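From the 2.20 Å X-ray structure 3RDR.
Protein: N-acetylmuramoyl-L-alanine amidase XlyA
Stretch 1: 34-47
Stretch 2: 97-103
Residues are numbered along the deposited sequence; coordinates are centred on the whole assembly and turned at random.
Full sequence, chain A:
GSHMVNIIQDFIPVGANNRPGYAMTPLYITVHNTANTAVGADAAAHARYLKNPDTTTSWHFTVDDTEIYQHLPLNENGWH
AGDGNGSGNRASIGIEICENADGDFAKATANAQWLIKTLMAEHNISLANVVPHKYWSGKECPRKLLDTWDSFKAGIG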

# COMPACT_ATOMS: atom_id res chain seq x y z
N THR A 34 -3.78 7.37 2.41
CA THR A 34 -3.10 7.95 3.58
C THR A 34 -3.94 8.88 4.46
O THR A 34 -3.63 9.03 5.65
CB THR A 34 -1.85 8.74 3.15
OG1 THR A 34 -2.25 9.86 2.36
CG2 THR A 34 -0.91 7.86 2.33
N ALA A 35 -4.97 9.49 3.90
CA ALA A 35 -5.81 10.44 4.64
C ALA A 35 -4.94 11.60 5.14
O ALA A 35 -5.20 12.19 6.19
CB ALA A 35 -6.51 9.74 5.82
N ASN A 36 -3.91 11.91 4.36
CA ASN A 36 -2.99 12.99 4.68
C ASN A 36 -2.98 13.95 3.50
O ASN A 36 -2.26 13.73 2.52
CB ASN A 36 -1.58 12.43 4.91
CG ASN A 36 -0.65 13.45 5.53
OD1 ASN A 36 -0.87 14.66 5.42
ND2 ASN A 36 0.42 12.97 6.17
N THR A 37 -3.78 15.01 3.57
CA THR A 37 -3.88 15.98 2.48
C THR A 37 -2.81 17.07 2.52
O THR A 37 -2.75 17.91 1.63
CB THR A 37 -5.26 16.67 2.48
OG1 THR A 37 -5.49 17.27 3.75
CG2 THR A 37 -6.37 15.66 2.18
N ALA A 38 -1.97 17.06 3.56
CA ALA A 38 -0.93 18.07 3.71
C ALA A 38 0.03 18.17 2.54
O ALA A 38 0.47 17.17 1.98
CB ALA A 38 -0.14 17.81 4.99
N VAL A 39 0.35 19.41 2.17
CA VAL A 39 1.29 19.65 1.09
C VAL A 39 2.60 18.98 1.49
O VAL A 39 3.06 19.14 2.63
CB VAL A 39 1.51 21.18 0.87
CG1 VAL A 39 2.07 21.82 2.14
CG2 VAL A 39 2.45 21.41 -0.32
N GLY A 40 3.18 18.21 0.58
CA GLY A 40 4.44 17.54 0.87
C GLY A 40 4.32 16.12 1.40
O GLY A 40 5.34 15.44 1.55
N ALA A 41 3.11 15.65 1.70
CA ALA A 41 2.94 14.30 2.21
C ALA A 41 2.92 13.29 1.06
O ALA A 41 1.92 12.62 0.82
CB ALA A 41 1.64 14.20 3.01
N ASP A 42 4.05 13.20 0.36
CA ASP A 42 4.17 12.31 -0.78
C ASP A 42 4.86 10.98 -0.45
O ASP A 42 5.11 10.69 0.72
CB ASP A 42 4.91 13.03 -1.92
CG ASP A 42 6.34 13.40 -1.56
OD1 ASP A 42 6.94 14.21 -2.29
OD2 ASP A 42 6.86 12.88 -0.55
N ALA A 43 5.17 10.20 -1.48
CA ALA A 43 5.79 8.88 -1.29
C ALA A 43 7.15 8.93 -0.61
O ALA A 43 7.42 8.15 0.29
CB ALA A 43 5.91 8.16 -2.64
N ALA A 44 8.00 9.86 -1.04
CA ALA A 44 9.32 9.99 -0.44
C ALA A 44 9.19 10.37 1.04
O ALA A 44 9.94 9.86 1.88
CB ALA A 44 10.14 11.06 -1.18
N ALA A 45 8.25 11.24 1.36
CA ALA A 45 8.05 11.66 2.75
C ALA A 45 7.63 10.47 3.60
O ALA A 45 8.10 10.31 4.73
CB ALA A 45 7.01 12.78 2.83
N HIS A 46 6.73 9.63 3.08
CA HIS A 46 6.31 8.46 3.84
C HIS A 46 7.47 7.48 4.01
O HIS A 46 7.59 6.84 5.04
CB HIS A 46 5.12 7.76 3.16
CG HIS A 46 3.81 8.44 3.39
ND1 HIS A 46 3.43 9.59 2.74
CD2 HIS A 46 2.79 8.14 4.24
CE1 HIS A 46 2.25 9.98 3.18
NE2 HIS A 46 1.84 9.12 4.09
N ALA A 47 8.33 7.38 3.00
CA ALA A 47 9.48 6.49 3.07
C ALA A 47 10.37 6.88 4.25
O ALA A 47 10.88 6.02 4.97
CB ALA A 47 10.28 6.55 1.78
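Stretch 2, residues 97-103: ICENADG

Stretch 2 runs alongside the loop of stretch 1 in the same direction: the CA of Thr-34 lies 5.5 Å from the CA of Cys-98, the CA of Thr-37 lies 4.4 Å from the CA of Asn-100, and the CA of Val-39 lies 4.6 Å from the CA of Ala-101. It is extended at Ile-97 and Cys-98, then closes in a type I turn from Asn-100 to Gly-103.

Glu-99 covers the most surface. Its CA-to-CB bond points toward stretch 1, and the long side chain (m, t, 46°) lets OE2 accept a hydrogen bond from Ala-35 N at 2.8 Å. Its backbone O meets Thr-37 CA at 3.3 Å in a CA-H...O contact, while its N donates to a water that also bonds Thr-34 OG1, Asn-36 O and Ala-41 O.

Cys-98, in rotamer m, has a small, polarizable sulfur that fits at the start of the helix: SG lies 3.6 Å from Asp-42 C and 4.1 Å from His-46 ND1, oblique to the ring. Just before it, Ile-97 O accepts from Thr-34 N at 3.1 Å.

Asn-100 packs its CB 3.4 Å from both Ala-38 O and Ala-41 O. Its ND2 donates to Asp-102 OD2 at 3.0 Å, and that same carboxylate oxygen, OD2 of Asp-102, accepts from Gly-40 N at 2.8 Å, joining the two turns.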

# COMPACT_ATOMS: atom_id res chain seq x y z
N ILE A 97 -1.99 5.06 -1.10
CA ILE A 97 -2.11 6.06 -2.16
C ILE A 97 -2.17 7.42 -1.48
O ILE A 97 -3.02 7.65 -0.62
CB ILE A 97 -3.38 5.84 -3.01
CG1 ILE A 97 -3.33 4.46 -3.67
CG2 ILE A 97 -3.48 6.91 -4.09
CD1 ILE A 97 -4.55 4.14 -4.53
N CYS A 98 -1.26 8.31 -1.85
CA CYS A 98 -1.19 9.64 -1.26
C CYS A 98 -2.31 10.61 -1.65
O CYS A 98 -2.93 10.46 -2.71
CB CYS A 98 0.17 10.28 -1.59
SG CYS A 98 1.62 9.38 -0.92
N GLU A 99 -2.54 11.59 -0.79
CA GLU A 99 -3.56 12.61 -0.99
C GLU A 99 -2.95 14.01 -0.83
O GLU A 99 -3.68 14.98 -0.64
CB GLU A 99 -4.68 12.45 0.04
CG GLU A 99 -5.44 11.13 -0.01
CD GLU A 99 -6.54 11.05 1.04
OE1 GLU A 99 -7.29 12.04 1.18
OE2 GLU A 99 -6.66 10.01 1.72
N ASN A 100 -1.62 14.12 -0.90
CA ASN A 100 -0.97 15.41 -0.72
C ASN A 100 -1.50 16.51 -1.65
O ASN A 100 -1.73 16.28 -2.84
CB ASN A 100 0.56 15.27 -0.86
CG ASN A 100 0.98 14.59 -2.15
OD1 ASN A 100 0.55 13.48 -2.46
ND2 ASN A 100 1.84 15.26 -2.91
N ALA A 101 -1.69 17.70 -1.09
CA ALA A 101 -2.21 18.85 -1.83
C ALA A 101 -1.42 19.16 -3.10
O ALA A 101 -2.01 19.53 -4.11
CB ALA A 101 -2.24 20.07 -0.93
N ASP A 102 -0.10 19.02 -3.05
CA ASP A 102 0.73 19.31 -4.22
C ASP A 102 0.77 18.18 -5.24
O ASP A 102 1.58 18.20 -6.17
CB ASP A 102 2.16 19.69 -3.80
CG ASP A 102 2.80 18.68 -2.86
OD1 ASP A 102 4.03 18.49 -2.94
OD2 ASP A 102 2.08 18.09 -2.01
N GLY A 103 -0.11 17.19 -5.07
CA GLY A 103 -0.14 16.07 -6.00
C GLY A 103 -1.50 15.88 -6.64
O GLY A 103 -2.51 16.38 -6.15
O HOH W 1 -0.61 11.81 1.59